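Long-range contact in halogenase PltM (Pseudomonas fluorescens, PDB 6BZN), which halogenates phenolic compounds as a versatile flavoprotein, accepting chloride, bromide or iodide and using bound FAD: residues I252-N264 against C274-R286. Residues are numbered along the deposited sequence; the frame is centred on the assembly and turned at random.
Sequences IFEEGWLWVIPFN and CSIGFQFNNAKYR
Trp259 lays its indole flat over the backbone of Gly277, whose CA stands 3.4 Å from the centroid of the six-membered ring and only 8° off its normal, a CH-pi contact. Gly277 has no side chain, which leaves its backbone bare for the ring; the site illustrates how a glycine in an antiparallel hairpin can seat an aromatic from the partner strand. With CG placed between the backbone N and the carbonyl carbon (chi1 80°), the indole reaches across the neighbouring strand instead of standing off the sheet. Its NE1 donates a hydrogen bond to Ser275 OG at 2.8 Å, with the oxygen close to the ring plane. The same hydroxyl is hydrogen-bonded to Glu64, so that indole, serine and glutamate are joined in sequence, which probably limits the ring's rotation.

Strands 256-262 and 274-281 run antiparallel (166° between their directions) as a hairpin; Ser275 N donates to Ile261 O at 2.8 Å. On the face bearing Trp259, Gln279 lies between the indoles of Trp257 and Trp259, its CB 3.8 Å from Trp257 CD1. Opposite, an apolar row forms: Val260 CG1 meets Cys274 SG at 3.6 Å, and Leu258 CB packs on Phe278 CB at 3.9 Å, beneath helix 291-301. The side chain of Glu255 runs alongside Phe280, touching it through the methylene CG, 3.9 Å from Phe280 CD1, with the carboxylate plane almost parallel to the ring. A weak salt bridge from Lys284 NZ to Glu254 OE1, 3.5 Å long, joins the segments at the exposed end of the hairpin.

Trp259 approaches Val62 and Ile261 approaches Ala65, which contact FAD in another structure of this protein. The pairing of a CH-pi contact with an in-plane N-H bond is consistent with an indole held in one orientation near these FAD-binding residues.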
loop_
_atom_site.group_PDB
_atom_site.type_symbol
_atom_site.label_atom_id
_atom_site.label_comp_id
_atom_site.label_asym_id
_atom_site.label_seq_id
_atom_site.Cartn_x
_atom_site.Cartn_y
_atom_site.Cartn_z
ATOM N N ILE A 252 -9.340 -15.763 -1.655
ATOM C CA ILE A 252 -10.149 -15.240 -0.560
ATOM C C ILE A 252 -11.098 -16.325 -0.058
ATOM O O ILE A 252 -11.529 -17.210 -0.820
ATOM C CB ILE A 252 -10.893 -13.941 -0.956
ATOM C CG1 ILE A 252 -11.803 -14.160 -2.183
ATOM C CG2 ILE A 252 -9.881 -12.848 -1.269
ATOM C CD1 ILE A 252 -12.777 -13.030 -2.468
ATOM N N PHE A 253 -11.396 -16.275 1.234
ATOM C CA PHE A 253 -12.268 -17.248 1.867
ATOM C C PHE A 253 -12.784 -16.606 3.139
ATOM O O PHE A 253 -12.324 -15.534 3.521
ATOM C CB PHE A 253 -11.506 -18.558 2.133
ATOM C CG PHE A 253 -10.109 -18.344 2.626
ATOM C CD1 PHE A 253 -9.869 -18.164 3.976
ATOM C CD2 PHE A 253 -9.037 -18.287 1.738
ATOM C CE1 PHE A 253 -8.581 -17.949 4.443
ATOM C CE2 PHE A 253 -7.757 -18.051 2.190
ATOM C CZ PHE A 253 -7.532 -17.876 3.544
ATOM N N GLU A 254 -13.747 -17.244 3.799
ATOM C CA GLU A 254 -14.495 -16.568 4.862
ATOM C C GLU A 254 -13.636 -15.892 5.953
ATOM O O GLU A 254 -13.947 -14.788 6.363
ATOM C CB GLU A 254 -15.493 -17.526 5.525
ATOM C CG GLU A 254 -16.468 -16.777 6.430
ATOM C CD GLU A 254 -17.350 -17.676 7.252
ATOM O OE1 GLU A 254 -17.758 -17.213 8.345
ATOM O OE2 GLU A 254 -17.635 -18.822 6.813
ATOM N N GLU A 255 -12.576 -16.557 6.391
ATOM C CA GLU A 255 -11.788 -16.125 7.557
ATOM C C GLU A 255 -10.509 -15.376 7.206
ATOM O O GLU A 255 -9.758 -14.972 8.098
ATOM C CB GLU A 255 -11.469 -17.318 8.488
ATOM C CG GLU A 255 -10.448 -18.333 7.988
ATOM C CD GLU A 255 -11.020 -19.432 7.100
ATOM O OE1 GLU A 255 -12.166 -19.313 6.628
ATOM O OE2 GLU A 255 -10.313 -20.433 6.865
ATOM N N GLY A 256 -10.251 -15.180 5.920
ATOM C CA GLY A 256 -8.978 -14.619 5.517
ATOM C C GLY A 256 -8.677 -14.665 4.047
ATOM O O GLY A 256 -9.549 -14.898 3.212
ATOM N N TRP A 257 -7.412 -14.437 3.734
ATOM C CA TRP A 257 -6.963 -14.479 2.357
ATOM C C TRP A 257 -5.475 -14.756 2.247
ATOM O O TRP A 257 -4.727 -14.617 3.226
ATOM C CB TRP A 257 -7.333 -13.181 1.644
ATOM C CG TRP A 257 -6.539 -11.962 2.005
ATOM C CD1 TRP A 257 -6.659 -11.188 3.135
ATOM C CD2 TRP A 257 -5.538 -11.331 1.192
ATOM N NE1 TRP A 257 -5.782 -10.131 3.070
ATOM C CE2 TRP A 257 -5.089 -10.190 1.886
ATOM C CE3 TRP A 257 -4.969 -11.630 -0.056
ATOM C CZ2 TRP A 257 -4.083 -9.353 1.375
ATOM C CZ3 TRP A 257 -4.005 -10.797 -0.566
ATOM C CH2 TRP A 257 -3.558 -9.671 0.149
ATOM N N LEU A 258 -5.071 -15.171 1.051
ATOM C CA LEU A 258 -3.681 -15.467 0.737
ATOM C C LEU A 258 -3.304 -14.809 -0.593
ATOM O O LEU A 258 -4.074 -14.854 -1.575
ATOM C CB LEU A 258 -3.449 -16.989 0.715
ATOM C CG LEU A 258 -2.087 -17.536 0.247
ATOM C CD1 LEU A 258 -1.757 -18.883 0.889
ATOM C CD2 LEU A 258 -2.027 -17.678 -1.277
ATOM N N TRP A 259 -2.117 -14.215 -0.633
ATOM C CA TRP A 259 -1.601 -13.611 -1.858
ATOM C C TRP A 259 -0.573 -14.493 -2.542
ATOM O O TRP A 259 0.203 -15.169 -1.871
ATOM C CB TRP A 259 -1.029 -12.215 -1.590
ATOM C CG TRP A 259 0.390 -12.052 -0.994
ATOM C CD1 TRP A 259 1.585 -12.399 -1.568
ATOM C CD2 TRP A 259 0.723 -11.394 0.234
ATOM N NE1 TRP A 259 2.640 -12.007 -0.763
ATOM C CE2 TRP A 259 2.137 -11.394 0.350
ATOM C CE3 TRP A 259 -0.039 -10.802 1.256
ATOM C CZ2 TRP A 259 2.806 -10.828 1.447
ATOM C CZ3 TRP A 259 0.635 -10.248 2.360
ATOM C CH2 TRP A 259 2.035 -10.272 2.444
ATOM N N VAL A 260 -0.590 -14.450 -3.878
ATOM C CA VAL A 260 0.434 -15.023 -4.729
ATOM C C VAL A 260 0.918 -13.877 -5.624
ATOM O O VAL A 260 0.180 -13.380 -6.493
ATOM C CB VAL A 260 -0.108 -16.207 -5.557
ATOM C CG1 VAL A 260 0.998 -16.842 -6.385
ATOM C CG2 VAL A 260 -0.743 -17.250 -4.643
ATOM N N ILE A 261 2.155 -13.443 -5.382
ATOM C CA ILE A 261 2.738 -12.267 -6.001
ATOM C C ILE A 261 4.074 -12.697 -6.599
ATOM O O ILE A 261 5.108 -12.629 -5.924
ATOM C CB ILE A 261 2.886 -11.130 -4.968
ATOM C CG1 ILE A 261 1.503 -10.621 -4.584
ATOM C CG2 ILE A 261 3.706 -9.968 -5.495
ATOM C CD1 ILE A 261 1.509 -9.563 -3.516
ATOM N N PRO A 262 4.062 -13.161 -7.862
ATOM C CA PRO A 262 5.318 -13.637 -8.460
ATOM C C PRO A 262 6.289 -12.535 -8.813
ATOM O O PRO A 262 5.867 -11.460 -9.275
ATOM C CB PRO A 262 4.856 -14.332 -9.748
ATOM C CG PRO A 262 3.431 -14.651 -9.506
ATOM C CD PRO A 262 2.915 -13.496 -8.720
ATOM N N PHE A 263 7.581 -12.793 -8.598
ATOM C CA PHE A 263 8.636 -11.977 -9.215
ATOM C C PHE A 263 9.198 -12.649 -10.470
ATOM O O PHE A 263 10.026 -12.052 -11.139
ATOM C CB PHE A 263 9.772 -11.673 -8.235
ATOM C CG PHE A 263 9.306 -11.064 -6.935
ATOM C CD1 PHE A 263 8.800 -9.773 -6.904
ATOM C CD2 PHE A 263 9.367 -11.788 -5.749
ATOM C CE1 PHE A 263 8.377 -9.212 -5.715
ATOM C CE2 PHE A 263 8.938 -11.239 -4.558
ATOM C CZ PHE A 263 8.451 -9.945 -4.539
ATOM N N ASN A 264 8.731 -13.858 -10.783
ATOM C CA ASN A 264 9.279 -14.690 -11.872
ATOM C C ASN A 264 8.352 -14.797 -13.098
ATOM O O ASN A 264 8.410 -15.773 -13.839
ATOM C CB ASN A 264 9.653 -16.086 -11.331
ATOM C CG ASN A 264 8.453 -16.919 -10.935
ATOM O OD1 ASN A 264 7.430 -16.387 -10.503
ATOM N ND2 ASN A 264 8.574 -18.233 -11.062
ATOM N N CYS A 274 8.602 -16.042 -5.539
ATOM C CA CYS A 274 7.238 -15.615 -5.454
ATOM C C CYS A 274 6.913 -15.265 -4.004
ATOM O O CYS A 274 7.200 -16.026 -3.068
ATOM C CB CYS A 274 6.341 -16.733 -5.976
ATOM S SG CYS A 274 4.571 -16.378 -5.975
ATOM N N SER A 275 6.305 -14.101 -3.813
ATOM C CA SER A 275 5.905 -13.684 -2.479
ATOM C C SER A 275 4.581 -14.321 -2.110
ATOM O O SER A 275 3.652 -14.353 -2.930
ATOM C CB SER A 275 5.826 -12.163 -2.407
ATOM O OG SER A 275 5.440 -11.749 -1.116
ATOM N N ILE A 276 4.504 -14.825 -0.880
ATOM C CA ILE A 276 3.327 -15.509 -0.367
ATOM C C ILE A 276 3.023 -14.936 1.018
ATOM O O ILE A 276 3.903 -14.898 1.886
ATOM C CB ILE A 276 3.554 -17.042 -0.242
ATOM C CG1 ILE A 276 3.966 -17.668 -1.592
ATOM C CG2 ILE A 276 2.317 -17.723 0.334
ATOM C CD1 ILE A 276 2.951 -17.603 -2.727
ATOM N N GLY A 277 1.788 -14.486 1.225
ATOM C CA GLY A 277 1.351 -14.004 2.534
ATOM C C GLY A 277 -0.050 -14.470 2.796
ATOM O O GLY A 277 -0.884 -14.399 1.899
ATOM N N PHE A 278 -0.328 -14.980 3.987
ATOM C CA PHE A 278 -1.717 -15.302 4.344
ATOM C C PHE A 278 -2.136 -14.608 5.621
ATOM O O PHE A 278 -1.340 -14.470 6.568
ATOM C CB PHE A 278 -2.032 -16.814 4.336
ATOM C CG PHE A 278 -1.265 -17.647 5.322
ATOM C CD1 PHE A 278 0.025 -18.101 5.028
ATOM C CD2 PHE A 278 -1.865 -18.070 6.496
ATOM C CE1 PHE A 278 0.716 -18.901 5.925
ATOM C CE2 PHE A 278 -1.176 -18.879 7.394
ATOM C CZ PHE A 278 0.111 -19.300 7.105
ATOM N N GLN A 279 -3.379 -14.115 5.598
ATOM C CA GLN A 279 -3.909 -13.242 6.627
ATOM C C GLN A 279 -5.189 -13.816 7.164
ATOM O O GLN A 279 -6.006 -14.319 6.385
ATOM C CB GLN A 279 -4.245 -11.855 6.058
ATOM C CG GLN A 279 -3.050 -10.975 5.694
ATOM C CD GLN A 279 -2.131 -11.570 4.643
ATOM O OE1 GLN A 279 -0.951 -11.804 4.895
ATOM N NE2 GLN A 279 -2.670 -11.828 3.451
ATOM N N PHE A 280 -5.379 -13.726 8.478
ATOM C CA PHE A 280 -6.648 -14.097 9.103
ATOM C C PHE A 280 -7.320 -12.914 9.792
ATOM O O PHE A 280 -6.678 -12.108 10.440
ATOM C CB PHE A 280 -6.452 -15.222 10.129
ATOM C CG PHE A 280 -5.973 -16.506 9.530
ATOM C CD1 PHE A 280 -6.787 -17.214 8.641
ATOM C CD2 PHE A 280 -4.732 -17.028 9.863
ATOM C CE1 PHE A 280 -6.355 -18.415 8.084
ATOM C CE2 PHE A 280 -4.295 -18.219 9.316
ATOM C CZ PHE A 280 -5.104 -18.913 8.418
ATOM N N ASN A 281 -8.636 -12.853 9.634
ATOM C CA ASN A 281 -9.505 -12.071 10.474
ATOM C C ASN A 281 -9.519 -12.730 11.856
ATOM O O ASN A 281 -10.091 -13.807 12.032
ATOM C CB ASN A 281 -10.909 -12.051 9.863
ATOM C CG ASN A 281 -11.892 -11.243 10.671
ATOM O OD1 ASN A 281 -11.591 -10.790 11.767
ATOM N ND2 ASN A 281 -13.079 -11.044 10.119
ATOM N N ASN A 282 -8.897 -12.072 12.835
ATOM C CA ASN A 282 -8.737 -12.643 14.187
ATOM C C ASN A 282 -10.079 -12.827 14.907
ATOM O O ASN A 282 -10.182 -13.640 15.828
ATOM C CB ASN A 282 -7.814 -11.775 15.046
ATOM C CG ASN A 282 -6.348 -11.843 14.623
ATOM O OD1 ASN A 282 -5.814 -12.913 14.342
ATOM N ND2 ASN A 282 -5.677 -10.700 14.644
ATOM N N ALA A 283 -11.102 -12.094 14.476
ATOM C CA ALA A 283 -12.470 -12.315 14.957
ATOM C C ALA A 283 -13.057 -13.651 14.504
ATOM O O ALA A 283 -14.013 -14.123 15.118
ATOM C CB ALA A 283 -13.382 -11.177 14.518
ATOM N N LYS A 284 -12.530 -14.241 13.429
ATOM C CA LYS A 284 -13.031 -15.517 12.911
ATOM C C LYS A 284 -12.092 -16.697 13.078
ATOM O O LYS A 284 -12.565 -17.803 13.211
ATOM C CB LYS A 284 -13.402 -15.387 11.445
ATOM C CG LYS A 284 -14.612 -14.501 11.207
ATOM C CD LYS A 284 -14.975 -14.495 9.744
ATOM C CE LYS A 284 -16.059 -13.480 9.450
ATOM N NZ LYS A 284 -17.386 -14.055 9.754
ATOM N N TYR A 285 -10.780 -16.487 13.029
ATOM C CA TYR A 285 -9.827 -17.569 13.261
ATOM C C TYR A 285 -8.555 -16.995 13.850
ATOM O O TYR A 285 -7.991 -16.062 13.272
ATOM C CB TYR A 285 -9.485 -18.315 11.957
ATOM C CG TYR A 285 -8.421 -19.367 12.148
ATOM C CD1 TYR A 285 -8.724 -20.590 12.761
ATOM C CD2 TYR A 285 -7.106 -19.153 11.735
ATOM C CE1 TYR A 285 -7.752 -21.558 12.952
ATOM C CE2 TYR A 285 -6.127 -20.110 11.920
ATOM C CZ TYR A 285 -6.450 -21.311 12.529
ATOM O OH TYR A 285 -5.492 -22.261 12.725
ATOM N N ARG A 286 -8.100 -17.556 14.969
ATOM C CA ARG A 286 -6.812 -17.190 15.561
ATOM C C ARG A 286 -5.856 -18.362 15.399
ATOM O O ARG A 286 -6.125 -19.447 15.902
ATOM C CB ARG A 286 -6.949 -16.824 17.046
ATOM C CG ARG A 286 -7.429 -15.400 17.283
ATOM C CD ARG A 286 -7.492 -15.050 18.761
ATOM N NE ARG A 286 -8.469 -13.986 18.996
ATOM C CZ ARG A 286 -8.246 -12.672 18.885
ATOM N NH1 ARG A 286 -7.049 -12.182 18.543
ATOM N NH2 ARG A 286 -9.241 -11.825 19.127
HETATM O O HOH W 1 -13.145 -12.285 7.355
#